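Local coordinates for protein Two-component system sensor histidine kinase (Bacteroides thetaiotaomicron, PDB 3OTT) that probably senses saccharides through this extracellular part, which joins beta-propellers to a beta-sandwich domain, and relays the signal to its histidine kinase region, at residues B[322-330]-B[612-620]; B[509-520]-B[532-541]. All coordinates share one frame; numbering follows the deposited sequence.

Contact 1 (B[322-330]-B[612-620])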
ATOM      1  N   ASP B 322       5.337   2.105  -2.065  1.00 34.39           N
ATOM      2  CA  ASP B 322       6.595   2.871  -2.360  1.00 32.22           C
ATOM      3  C   ASP B 322       6.898   2.973  -3.855  1.00 29.36           C
ATOM      4  O   ASP B 322       6.713   2.023  -4.598  1.00 29.23           O
ATOM      5  CB  ASP B 322       7.812   2.233  -1.678  1.00 32.73           C
ATOM      6  CG  ASP B 322       7.817   2.428  -0.153  1.00 37.66           C
ATOM      7  OD1 ASP B 322       7.636   3.563   0.314  1.00 44.71           O
ATOM      8  OD2 ASP B 322       8.024   1.449   0.597  1.00 41.11           O
ATOM      9  N   GLY B 323       7.396   4.116  -4.281  1.00 26.33           N
ATOM     10  CA  GLY B 323       7.721   4.329  -5.653  1.00 24.14           C
ATOM     11  C   GLY B 323       9.159   3.964  -5.991  1.00 22.09           C
ATOM     12  O   GLY B 323       9.958   3.781  -5.101  1.00 21.29           O
ATOM     13  N   ASN B 324       9.448   3.817  -7.288  1.00 18.95           N
ATOM     14  CA  ASN B 324      10.771   3.715  -7.770  1.00 17.75           C
ATOM     15  C   ASN B 324      10.743   4.092  -9.199  1.00 17.26           C
ATOM     16  O   ASN B 324       9.815   3.731  -9.873  1.00 20.38           O
ATOM     17  CB  ASN B 324      11.305   2.284  -7.652  1.00 17.68           C
ATOM     18  CG  ASN B 324      12.821   2.242  -7.602  1.00 17.25           C
ATOM     19  OD1 ASN B 324      13.490   3.166  -8.024  1.00 16.88           O
ATOM     20  ND2 ASN B 324      13.357   1.205  -7.010  1.00 19.41           N
ATOM     21  N   GLN B 325      11.740   4.818  -9.685  1.00 16.68           N
ATOM     22  CA  GLN B 325      11.951   4.970 -11.125  1.00 15.88           C
ATOM     23  C   GLN B 325      13.115   4.051 -11.566  1.00 15.08           C
ATOM     24  O   GLN B 325      14.259   4.213 -11.121  1.00 13.96           O
ATOM     25  CB  GLN B 325      12.295   6.417 -11.460  1.00 16.45           C
ATOM     26  CG  GLN B 325      12.546   6.656 -12.983  1.00 18.68           C
ATOM     27  CD  GLN B 325      11.252   6.832 -13.719  1.00 22.41           C
ATOM     28  OE1 GLN B 325      10.317   7.432 -13.192  1.00 22.97           O
ATOM     29  NE2 GLN B 325      11.181   6.307 -14.949  1.00 21.46           N
ATOM     30  N   PHE B 326      12.835   3.117 -12.464  1.00 14.28           N
ATOM     31  CA  PHE B 326      13.794   2.063 -12.785  1.00 14.47           C
ATOM     32  C   PHE B 326      14.797   2.454 -13.828  1.00 14.48           C
ATOM     33  O   PHE B 326      14.394   2.840 -14.949  1.00 15.77           O
ATOM     34  CB  PHE B 326      13.060   0.762 -13.200  1.00 15.09           C
ATOM     35  CG  PHE B 326      12.262   0.135 -12.083  1.00 14.15           C
ATOM     36  CD1 PHE B 326      10.894   0.103 -12.140  1.00 13.59           C
ATOM     37  CD2 PHE B 326      12.895  -0.422 -10.977  1.00 14.90           C
ATOM     38  CE1 PHE B 326      10.169  -0.473 -11.106  1.00 12.99           C
ATOM     39  CE2 PHE B 326      12.170  -0.990  -9.924  1.00 13.07           C
ATOM     40  CZ  PHE B 326      10.827  -1.019  -9.995  1.00 13.30           C
ATOM     41  N   TYR B 327      16.088   2.407 -13.449  1.00 13.19           N
ATOM     42  CA  TYR B 327      17.199   2.746 -14.338  1.00 13.23           C
ATOM     43  C   TYR B 327      18.100   1.556 -14.732  1.00 13.29           C
ATOM     44  O   TYR B 327      18.828   1.618 -15.730  1.00 12.76           O
ATOM     45  CB  TYR B 327      18.049   3.929 -13.805  1.00 11.65           C
ATOM     46  CG  TYR B 327      17.253   5.240 -13.706  1.00 12.54           C
ATOM     47  CD1 TYR B 327      16.806   5.922 -14.863  1.00 10.67           C
ATOM     48  CD2 TYR B 327      16.943   5.790 -12.479  1.00 11.51           C
ATOM     49  CE1 TYR B 327      16.084   7.150 -14.774  1.00  9.70           C
ATOM     50  CE2 TYR B 327      16.199   7.001 -12.374  1.00  8.95           C
ATOM     51  CZ  TYR B 327      15.808   7.678 -13.525  1.00 11.18           C
ATOM     52  OH  TYR B 327      15.082   8.859 -13.390  1.00 12.83           O
ATOM     53  N   SER B 328      18.037   0.491 -13.956  1.00 14.45           N
ATOM     54  CA  SER B 328      18.816  -0.728 -14.214  1.00 16.80           C
ATOM     55  C   SER B 328      17.953  -1.929 -13.898  1.00 16.93           C
ATOM     56  O   SER B 328      17.392  -2.060 -12.792  1.00 15.87           O
ATOM     57  CB  SER B 328      20.056  -0.805 -13.354  1.00 16.20           C
ATOM     58  OG  SER B 328      20.790   0.382 -13.458  1.00 25.57           O
ATOM     59  N   LEU B 329      17.829  -2.768 -14.920  1.00 17.70           N
ATOM     60  CA  LEU B 329      17.189  -4.061 -14.823  1.00 17.37           C
ATOM     61  C   LEU B 329      18.269  -5.083 -15.174  1.00 18.94           C
ATOM     62  O   LEU B 329      19.139  -4.847 -16.051  1.00 19.42           O
ATOM     63  CB  LEU B 329      16.050  -4.134 -15.810  1.00 18.35           C
ATOM     64  CG  LEU B 329      15.107  -2.920 -15.818  1.00 19.23           C
ATOM     65  CD1 LEU B 329      14.184  -3.000 -17.016  1.00 18.99           C
ATOM     66  CD2 LEU B 329      14.293  -2.795 -14.513  1.00 18.20           C
ATOM     67  N   PHE B 330      18.262  -6.178 -14.414  1.00 18.23           N
ATOM     68  CA  PHE B 330      19.228  -7.231 -14.543  1.00 18.21           C
ATOM     69  C   PHE B 330      18.658  -8.501 -13.952  1.00 17.68           C
ATOM     70  O   PHE B 330      17.934  -8.482 -12.974  1.00 18.47           O
ATOM     71  CB  PHE B 330      20.532  -6.843 -13.848  1.00 18.32           C
ATOM     72  CG  PHE B 330      21.691  -7.754 -14.191  1.00 19.71           C
ATOM     73  CD1 PHE B 330      22.396  -7.588 -15.391  1.00 18.66           C
ATOM     74  CD2 PHE B 330      22.081  -8.793 -13.298  1.00 19.43           C
ATOM     75  CE1 PHE B 330      23.490  -8.460 -15.710  1.00 20.53           C
ATOM     76  CE2 PHE B 330      23.141  -9.666 -13.602  1.00 19.94           C
ATOM     77  CZ  PHE B 330      23.836  -9.517 -14.811  1.00 19.54           C
ATOM     78  N   TYR B 612      11.903  -6.535 -20.714  1.00 21.95           N
ATOM     79  CA  TYR B 612      11.422  -5.734 -19.576  1.00 20.95           C
ATOM     80  C   TYR B 612      11.694  -4.271 -19.854  1.00 20.75           C
ATOM     81  O   TYR B 612      12.826  -3.905 -20.242  1.00 20.22           O
ATOM     82  CB  TYR B 612      12.115  -6.159 -18.278  1.00 18.26           C
ATOM     83  CG  TYR B 612      11.758  -7.598 -17.935  1.00 21.84           C
ATOM     84  CD1 TYR B 612      10.607  -7.912 -17.204  1.00 21.90           C
ATOM     85  CD2 TYR B 612      12.540  -8.641 -18.369  1.00 23.75           C
ATOM     86  CE1 TYR B 612      10.265  -9.220 -16.926  1.00 24.34           C
ATOM     87  CE2 TYR B 612      12.198  -9.997 -18.062  1.00 27.32           C
ATOM     88  CZ  TYR B 612      11.065 -10.261 -17.372  1.00 25.39           C
ATOM     89  OH  TYR B 612      10.752 -11.569 -17.102  1.00 30.63           O
ATOM     90  N   LEU B 613      10.677  -3.439 -19.637  1.00 19.88           N
ATOM     91  CA  LEU B 613      10.806  -2.033 -19.959  1.00 20.49           C
ATOM     92  C   LEU B 613      10.544  -1.237 -18.670  1.00 19.84           C
ATOM     93  O   LEU B 613       9.417  -1.178 -18.178  1.00 21.45           O
ATOM     94  CB  LEU B 613       9.853  -1.661 -21.077  1.00 19.96           C
ATOM     95  CG  LEU B 613       9.994  -2.432 -22.402  1.00 23.17           C
ATOM     96  CD1 LEU B 613       9.064  -3.675 -22.513  1.00 18.56           C
ATOM     97  CD2 LEU B 613       9.741  -1.483 -23.584  1.00 22.75           C
ATOM     98  N   GLY B 614      11.590  -0.693 -18.084  1.00 17.88           N
ATOM     99  CA  GLY B 614      11.446  -0.181 -16.721  1.00 17.66           C
ATOM    100  C   GLY B 614      11.144   1.274 -16.800  1.00 17.40           C
ATOM    101  O   GLY B 614      11.637   1.980 -17.681  1.00 18.43           O
ATOM    102  N   GLY B 615      10.262   1.720 -15.931  1.00 19.06           N
ATOM    103  CA  GLY B 615       9.756   3.073 -16.003  1.00 18.28           C
ATOM    104  C   GLY B 615       9.321   3.531 -14.645  1.00 19.29           C
ATOM    105  O   GLY B 615       9.963   3.204 -13.664  1.00 18.40           O
ATOM    106  N   ALA B 616       8.239   4.320 -14.596  1.00 21.60           N
ATOM    107  CA  ALA B 616       7.795   4.957 -13.373  1.00 22.81           C
ATOM    108  C   ALA B 616       6.934   3.995 -12.565  1.00 23.89           C
ATOM    109  O   ALA B 616       5.873   3.577 -13.022  1.00 24.24           O
ATOM    110  CB  ALA B 616       7.008   6.232 -13.711  1.00 24.65           C
ATOM    111  N   ASP B 617       7.401   3.622 -11.380  1.00 23.77           N
ATOM    112  CA  ASP B 617       6.593   2.755 -10.469  1.00 23.94           C
ATOM    113  C   ASP B 617       6.147   1.418 -11.101  1.00 23.98           C
ATOM    114  O   ASP B 617       5.064   0.883 -10.781  1.00 23.69           O
ATOM    115  CB  ASP B 617       5.396   3.558  -9.904  1.00 25.37           C
ATOM    116  CG  ASP B 617       5.844   4.898  -9.228  1.00 28.41           C
ATOM    117  OD1 ASP B 617       6.989   5.006  -8.718  1.00 28.88           O
ATOM    118  OD2 ASP B 617       5.066   5.863  -9.235  1.00 35.10           O
ATOM    119  N   GLY B 618       6.978   0.845 -11.985  1.00 22.15           N
ATOM    120  CA  GLY B 618       6.579  -0.406 -12.619  1.00 20.61           C
ATOM    121  C   GLY B 618       7.390  -0.663 -13.865  1.00 20.20           C
ATOM    122  O   GLY B 618       8.321   0.088 -14.173  1.00 19.56           O
ATOM    123  N   PHE B 619       7.062  -1.745 -14.562  1.00 18.91           N
ATOM    124  CA  PHE B 619       7.763  -2.104 -15.756  1.00 19.12           C
ATOM    125  C   PHE B 619       6.824  -2.815 -16.723  1.00 19.93           C
ATOM    126  O   PHE B 619       5.898  -3.504 -16.314  1.00 19.59           O
ATOM    127  CB  PHE B 619       8.973  -2.999 -15.444  1.00 17.50           C
ATOM    128  CG  PHE B 619       8.612  -4.270 -14.748  1.00 19.91           C
ATOM    129  CD1 PHE B 619       8.579  -4.326 -13.377  1.00 19.57           C
ATOM    130  CD2 PHE B 619       8.268  -5.415 -15.482  1.00 19.37           C
ATOM    131  CE1 PHE B 619       8.203  -5.493 -12.720  1.00 22.02           C
ATOM    132  CE2 PHE B 619       7.939  -6.599 -14.847  1.00 17.40           C
ATOM    133  CZ  PHE B 619       7.898  -6.642 -13.464  1.00 20.55           C
ATOM    134  N   GLY B 620       7.074  -2.655 -18.009  1.00 19.73           N
ATOM    135  CA  GLY B 620       6.329  -3.438 -19.006  1.00 21.40           C
ATOM    136  C   GLY B 620       7.060  -4.729 -19.330  1.00 22.02           C
ATOM    137  O   GLY B 620       8.267  -4.868 -19.121  1.00 20.26           O
TER
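The ring of Phe-326 meets Gly-618 along its edge: Gly-618 CA lies in the ring plane, and Gly-618 O approaches near that plane, 3.3 Å from CD1. One face carries Asn-324 CB, 4.0 Å above the plane and displaced toward the rim. With CG anti to the carbonyl carbon (chi1 -66°), the ring is directed at the turn between strands 612-615 and 618-620. Gly-614 makes this approach possible, since a beta carbon there would collide with Phe-326 CB. The backbones are fastened by an almost straight bond from Phe-326 N to Gly-615 O (3.1 Å, 172°). Beyond it, Asp-617 and Asn-324 grip each other twice: Asp-617 N donates to Asn-324 O at 2.8 Å, while Asp-617 OD1 accepts Asn-324 N at 3.1 Å. The Gln-325 amide folds along the same backbone, its NE2 3.4 Å from Gly-615 C and its OE1 3.5 Å from Ala-616 CA, and NE2 finds its polar partner in Thr-600 OG1. With an alanine here, Thr-600 would probably lose that amide partner and the backbone at Gly-615 and Ala-616 part of its cover. Leu-329 CD1 continues the packing 4.0 Å from Tyr-612 CB, and its side chain also reaches Leu-603. Strand 326-331, first of its four-stranded blade, thus packs against the neighbouring blade of strands 601-605, 610-615, 618-623 and 310-313.

Contact 2 (B[509-520]-B[532-541])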
ATOM      1  N   PHE B 509      35.821   9.772 -33.655  1.00 18.85           N
ATOM      2  CA  PHE B 509      34.499  10.196 -34.139  1.00 19.57           C
ATOM      3  C   PHE B 509      34.051  11.559 -33.604  1.00 19.98           C
ATOM      4  O   PHE B 509      32.857  11.833 -33.537  1.00 20.76           O
ATOM      5  CB  PHE B 509      33.450   9.056 -33.909  1.00 19.81           C
ATOM      6  CG  PHE B 509      33.981   7.678 -34.317  1.00 23.11           C
ATOM      7  CD1 PHE B 509      34.321   7.417 -35.638  1.00 23.41           C
ATOM      8  CD2 PHE B 509      34.251   6.685 -33.353  1.00 24.45           C
ATOM      9  CE1 PHE B 509      34.849   6.149 -36.011  1.00 27.17           C
ATOM     10  CE2 PHE B 509      34.751   5.430 -33.716  1.00 24.05           C
ATOM     11  CZ  PHE B 509      35.071   5.170 -35.035  1.00 28.16           C
ATOM     12  N   ALA B 510      35.005  12.404 -33.207  1.00 19.47           N
ATOM     13  CA  ALA B 510      34.680  13.743 -32.737  1.00 21.34           C
ATOM     14  C   ALA B 510      34.254  14.650 -33.900  1.00 22.58           C
ATOM     15  O   ALA B 510      33.683  15.710 -33.685  1.00 24.31           O
ATOM     16  CB  ALA B 510      35.892  14.389 -31.939  1.00 19.00           C
ATOM     17  N   ASP B 511      34.551  14.230 -35.116  1.00 24.40           N
ATOM     18  CA  ASP B 511      34.204  15.014 -36.283  1.00 27.19           C
ATOM     19  C   ASP B 511      32.674  15.082 -36.481  1.00 26.89           C
ATOM     20  O   ASP B 511      32.138  16.122 -36.827  1.00 28.37           O
ATOM     21  CB  ASP B 511      34.975  14.510 -37.527  1.00 28.07           C
ATOM     22  CG  ASP B 511      34.657  13.042 -37.897  1.00 32.49           C
ATOM     23  OD1 ASP B 511      34.082  12.267 -37.062  1.00 34.57           O
ATOM     24  OD2 ASP B 511      35.001  12.658 -39.047  1.00 36.50           O
ATOM     25  N   GLU B 512      31.978  13.989 -36.183  1.00 26.25           N
ATOM     26  CA  GLU B 512      30.540  13.911 -36.304  1.00 25.99           C
ATOM     27  C   GLU B 512      29.826  13.972 -34.948  1.00 24.98           C
ATOM     28  O   GLU B 512      28.814  14.669 -34.802  1.00 25.39           O
ATOM     29  CB  GLU B 512      30.188  12.602 -37.039  1.00 26.82           C
ATOM     30  CG  GLU B 512      28.733  12.510 -37.460  1.00 31.48           C
ATOM     31  CD  GLU B 512      28.440  11.406 -38.507  1.00 38.41           C
ATOM     32  OE1 GLU B 512      29.392  10.826 -39.108  1.00 39.74           O
ATOM     33  OE2 GLU B 512      27.227  11.144 -38.721  1.00 41.48           O
ATOM     34  N   LEU B 513      30.329  13.244 -33.941  1.00 23.49           N
ATOM     35  CA  LEU B 513      29.640  13.199 -32.668  1.00 23.39           C
ATOM     36  C   LEU B 513      29.889  14.443 -31.806  1.00 24.04           C
ATOM     37  O   LEU B 513      30.637  14.397 -30.849  1.00 24.26           O
ATOM     38  CB  LEU B 513      30.037  11.952 -31.937  1.00 23.17           C
ATOM     39  CG  LEU B 513      29.592  10.594 -32.487  1.00 24.88           C
ATOM     40  CD1 LEU B 513      30.321   9.542 -31.622  1.00 27.13           C
ATOM     41  CD2 LEU B 513      28.116  10.414 -32.377  1.00 23.19           C
ATOM     42  N   THR B 514      29.258  15.559 -32.140  1.00 24.71           N
ATOM     43  CA  THR B 514      29.677  16.855 -31.623  1.00 26.44           C
ATOM     44  C   THR B 514      28.486  17.826 -31.755  1.00 27.62           C
ATOM     45  O   THR B 514      27.633  17.623 -32.627  1.00 27.67           O
ATOM     46  CB  THR B 514      30.906  17.370 -32.418  1.00 26.22           C
ATOM     47  OG1 THR B 514      31.431  18.554 -31.833  1.00 30.34           O
ATOM     48  CG2 THR B 514      30.546  17.700 -33.802  1.00 27.35           C
ATOM     49  N   GLY B 515      28.436  18.849 -30.889  1.00 28.67           N
ATOM     50  CA  GLY B 515      27.323  19.815 -30.849  1.00 30.48           C
ATOM     51  C   GLY B 515      26.016  19.086 -30.604  1.00 30.60           C
ATOM     52  O   GLY B 515      25.866  18.374 -29.601  1.00 30.24           O
ATOM     53  N   GLU B 516      25.094  19.204 -31.537  1.00 31.77           N
ATOM     54  CA  GLU B 516      23.795  18.574 -31.363  1.00 33.96           C
ATOM     55  C   GLU B 516      23.907  17.026 -31.412  1.00 32.57           C
ATOM     56  O   GLU B 516      23.030  16.312 -30.939  1.00 31.17           O
ATOM     57  CB  GLU B 516      22.726  19.129 -32.360  1.00 36.13           C
ATOM     58  CG  GLU B 516      22.984  18.833 -33.836  1.00 42.21           C
ATOM     59  CD  GLU B 516      21.872  19.353 -34.764  1.00 51.19           C
ATOM     60  OE1 GLU B 516      22.156  20.281 -35.556  1.00 54.20           O
ATOM     61  OE2 GLU B 516      20.714  18.843 -34.709  1.00 54.10           O
ATOM     62  N   LYS B 517      25.008  16.519 -31.953  1.00 31.09           N
ATOM     63  CA  LYS B 517      25.162  15.073 -32.005  1.00 29.82           C
ATOM     64  C   LYS B 517      26.098  14.529 -30.920  1.00 27.61           C
ATOM     65  O   LYS B 517      26.683  13.462 -31.063  1.00 26.21           O
ATOM     66  CB  LYS B 517      25.522  14.598 -33.425  1.00 29.93           C
ATOM     67  CG  LYS B 517      24.356  14.750 -34.363  1.00 30.87           C
ATOM     68  CD  LYS B 517      24.757  14.634 -35.794  1.00 34.14           C
ATOM     69  CE  LYS B 517      24.952  13.193 -36.172  1.00 30.51           C
ATOM     70  NZ  LYS B 517      24.578  12.996 -37.599  1.00 31.80           N
ATOM     71  N   SER B 518      26.242  15.303 -29.856  1.00 26.73           N
ATOM     72  CA  SER B 518      26.998  14.877 -28.682  1.00 26.11           C
ATOM     73  C   SER B 518      26.409  13.563 -28.121  1.00 23.70           C
ATOM     74  O   SER B 518      25.217  13.482 -27.885  1.00 24.93           O
ATOM     75  CB  SER B 518      26.993  15.971 -27.630  1.00 25.71           C
ATOM     76  OG  SER B 518      27.600  15.512 -26.454  1.00 30.05           O
ATOM     77  N   PRO B 519      27.238  12.537 -27.948  1.00 21.88           N
ATOM     78  CA  PRO B 519      26.749  11.190 -27.580  1.00 20.50           C
ATOM     79  C   PRO B 519      26.301  11.114 -26.149  1.00 19.50           C
ATOM     80  O   PRO B 519      26.848  11.807 -25.317  1.00 18.96           O
ATOM     81  CB  PRO B 519      27.987  10.267 -27.766  1.00 17.94           C
ATOM     82  CG  PRO B 519      29.193  11.170 -27.838  1.00 19.83           C
ATOM     83  CD  PRO B 519      28.722  12.601 -28.074  1.00 22.81           C
ATOM     84  N   ASN B 520      25.337  10.258 -25.862  1.00 20.15           N
ATOM     85  CA  ASN B 520      24.940  10.066 -24.487  1.00 23.04           C
ATOM     86  C   ASN B 520      24.572   8.610 -24.184  1.00 22.18           C
ATOM     87  O   ASN B 520      24.034   8.342 -23.141  1.00 23.00           O
ATOM     88  CB  ASN B 520      23.768  10.997 -24.103  1.00 23.91           C
ATOM     89  CG  ASN B 520      22.441  10.491 -24.665  1.00 30.05           C
ATOM     90  OD1 ASN B 520      22.367  10.135 -25.850  1.00 31.97           O
ATOM     91  ND2 ASN B 520      21.401  10.401 -23.805  1.00 31.80           N
ATOM     92  N   VAL B 532      26.390   3.880 -30.610  1.00 19.10           N
ATOM     93  CA  VAL B 532      26.389   5.159 -29.906  1.00 17.88           C
ATOM     94  C   VAL B 532      25.047   5.903 -30.103  1.00 19.31           C
ATOM     95  O   VAL B 532      24.528   6.045 -31.219  1.00 20.20           O
ATOM     96  CB  VAL B 532      27.575   6.080 -30.346  1.00 19.01           C
ATOM     97  CG1 VAL B 532      27.684   7.372 -29.412  1.00 15.93           C
ATOM     98  CG2 VAL B 532      28.927   5.333 -30.305  1.00 15.44           C
ATOM     99  N   GLY B 533      24.476   6.380 -29.012  1.00 19.13           N
ATOM    100  CA  GLY B 533      23.199   7.055 -29.082  1.00 19.80           C
ATOM    101  C   GLY B 533      23.477   8.524 -28.936  1.00 21.32           C
ATOM    102  O   GLY B 533      24.351   8.935 -28.143  1.00 21.30           O
ATOM    103  N   PHE B 534      22.774   9.304 -29.743  1.00 21.93           N
ATOM    104  CA  PHE B 534      22.744  10.735 -29.613  1.00 22.99           C
ATOM    105  C   PHE B 534      21.314  11.227 -29.887  1.00 25.37           C
ATOM    106  O   PHE B 534      20.395  10.436 -30.237  1.00 25.83           O
ATOM    107  CB  PHE B 534      23.759  11.402 -30.573  1.00 23.08           C
ATOM    108  CG  PHE B 534      23.657  10.948 -32.016  1.00 21.64           C
ATOM    109  CD1 PHE B 534      22.779  11.570 -32.899  1.00 23.61           C
ATOM    110  CD2 PHE B 534      24.482   9.934 -32.505  1.00 19.46           C
ATOM    111  CE1 PHE B 534      22.691  11.177 -34.247  1.00 21.83           C
ATOM    112  CE2 PHE B 534      24.425   9.534 -33.866  1.00 18.60           C
ATOM    113  CZ  PHE B 534      23.515  10.139 -34.719  1.00 20.40           C
ATOM    114  N   HIS B 535      21.133  12.532 -29.751  1.00 26.30           N
ATOM    115  CA  HIS B 535      19.843  13.159 -29.995  1.00 27.86           C
ATOM    116  C   HIS B 535      19.330  12.889 -31.386  1.00 27.53           C
ATOM    117  O   HIS B 535      19.831  13.459 -32.337  1.00 28.50           O
ATOM    118  CB  HIS B 535      19.873  14.681 -29.671  1.00 28.12           C
ATOM    119  CG  HIS B 535      19.694  14.964 -28.214  1.00 34.08           C
ATOM    120  ND1 HIS B 535      20.613  14.559 -27.259  1.00 40.24           N
ATOM    121  CD2 HIS B 535      18.680  15.551 -27.534  1.00 39.40           C
ATOM    122  CE1 HIS B 535      20.184  14.907 -26.058  1.00 43.27           C
ATOM    123  NE2 HIS B 535      19.020  15.526 -26.199  1.00 43.88           N
ATOM    124  N   GLY B 536      18.301  12.037 -31.465  1.00 26.84           N
ATOM    125  CA  GLY B 536      17.599  11.746 -32.699  1.00 26.81           C
ATOM    126  C   GLY B 536      18.344  10.918 -33.727  1.00 26.60           C
ATOM    127  O   GLY B 536      18.167  11.121 -34.941  1.00 28.71           O
ATOM    128  N   GLY B 537      19.174   9.998 -33.254  1.00 24.59           N
ATOM    129  CA  GLY B 537      19.862   9.056 -34.115  1.00 23.99           C
ATOM    130  C   GLY B 537      20.863   8.170 -33.371  1.00 23.10           C
ATOM    131  O   GLY B 537      21.116   8.332 -32.136  1.00 20.68           O
ATOM    132  N   VAL B 538      21.377   7.179 -34.099  1.00 22.12           N
ATOM    133  CA  VAL B 538      22.418   6.317 -33.549  1.00 21.48           C
ATOM    134  C   VAL B 538      23.523   6.147 -34.581  1.00 21.10           C
ATOM    135  O   VAL B 538      23.324   6.386 -35.747  1.00 21.53           O
ATOM    136  CB  VAL B 538      21.892   4.872 -33.150  1.00 20.91           C
ATOM    137  CG1 VAL B 538      20.683   4.946 -32.263  1.00 20.53           C
ATOM    138  CG2 VAL B 538      21.575   4.062 -34.391  1.00 20.97           C
ATOM    139  N   MET B 539      24.671   5.685 -34.121  1.00 20.63           N
ATOM    140  CA  MET B 539      25.819   5.470 -34.959  1.00 21.10           C
ATOM    141  C   MET B 539      26.345   4.064 -34.640  1.00 21.95           C
ATOM    142  O   MET B 539      26.544   3.718 -33.429  1.00 21.25           O
ATOM    143  CB  MET B 539      26.919   6.486 -34.616  1.00 20.75           C
ATOM    144  CG  MET B 539      28.286   6.189 -35.253  1.00 21.62           C
ATOM    145  SD  MET B 539      29.401   7.662 -35.374  1.00 31.30           S
ATOM    146  CE  MET B 539      30.499   7.143 -34.198  1.00 27.75           C
ATOM    147  N   ARG B 540      26.592   3.290 -35.699  1.00 20.02           N
ATOM    148  CA  ARG B 540      27.170   1.962 -35.559  1.00 19.98           C
ATOM    149  C   ARG B 540      28.644   2.017 -35.927  1.00 19.08           C
ATOM    150  O   ARG B 540      28.985   2.457 -36.985  1.00 19.95           O
ATOM    151  CB  ARG B 540      26.441   0.966 -36.458  1.00 18.92           C
ATOM    152  CG  ARG B 540      26.922  -0.457 -36.258  1.00 22.19           C
ATOM    153  CD  ARG B 540      26.228  -1.471 -37.186  1.00 15.84           C
ATOM    154  NE  ARG B 540      26.595  -1.147 -38.559  1.00 22.35           N
ATOM    155  CZ  ARG B 540      25.980  -1.587 -39.655  1.00 22.19           C
ATOM    156  NH1 ARG B 540      24.921  -2.387 -39.609  1.00 23.37           N
ATOM    157  NH2 ARG B 540      26.422  -1.197 -40.810  1.00 24.51           N
ATOM    158  N   ILE B 541      29.501   1.536 -35.050  1.00 19.03           N
ATOM    159  CA  ILE B 541      30.928   1.598 -35.212  1.00 19.00           C
ATOM    160  C   ILE B 541      31.522   0.196 -35.270  1.00 19.31           C
ATOM    161  O   ILE B 541      31.214  -0.632 -34.422  1.00 19.28           O
ATOM    162  CB  ILE B 541      31.545   2.315 -34.017  1.00 18.40           C
ATOM    163  CG1 ILE B 541      31.148   3.793 -34.039  1.00 21.96           C
ATOM    164  CG2 ILE B 541      33.087   2.221 -34.007  1.00 18.46           C
ATOM    165  CD1 ILE B 541      31.377   4.497 -32.685  1.00 25.55           C
TER
HETATM  166  O   HOH W   1      23.125  14.547 -28.998  1.00 13.72           O
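The four-stranded propeller blade of 519-524, 530-534, 537-542 and 547-552 illustrates how the connection entering a blade can become part of its core: residues 509-518, arriving from strand 504-508 of the preceding blade, set Phe-509, Leu-513 and Lys-517 against Phe-534, Met-539 and Ile-541. The methyl of Met-539 is the hub. Its CE lies 3.5 Å from Phe-509 CG and equally close to Leu-513 CD1, placed there by a chain that leaves anti to the backbone N (chi1 169°) and bends at its last torsion. The sulfur makes an oblique Met-aromatic contact with the Phe-509 ring, while Ile-541 comes over one face of that ring with CG1, toward the rim, and its CG2 lies 3.6 Å from Phe-509 CE2. Phe-534 is sandwiched. Gly-537 O, across a type II turn, sits 3.5 Å above the centre of one face, and the aliphatic stem of Lys-517 runs alongside the opposite face, with CE 3.6 Å from CE1. Leu-513 CD2 approaches the same ring obliquely. At the start of the strand, Asn-520 N donates a nearly straight bond to Gly-533 O (2.8 Å, 168°), next to a tight contact of Pro-519 CB with Val-532 CG1. One water ties the connection to the turn: it donates to Glu-516 O and Ser-518 O, accepts from His-535 N, and also bonds His-535 ND1. The chemistry is therefore divided. Apolar groups seal the inner part, whereas the water satisfies three backbone atoms and the imidazole of His-535, and Lys-517 serves both, lending its methylenes to the ring while its ammonium forms a weak salt bridge with Glu-512.

Both contacts belong to the second propeller of the chain, which runs from strand 310-313 to strand 618-623, the first of these strands completing the last blade. Contact 1 joins its first blade to its last, so its two segments bracket the chain that contains contact 2; in sequence the order is 322-330, then 509-520 and 532-541, then 612-620. The scales differ: 281 residues separate the halves of contact 1, but only 11 those of contact 2, which organises a single blade and its entry. Their centres are 26 Å apart, the nearest atoms about 11 Å, and they do not touch. Contact 1 lies where the ring of blades closes; contact 2 consolidates one member of it.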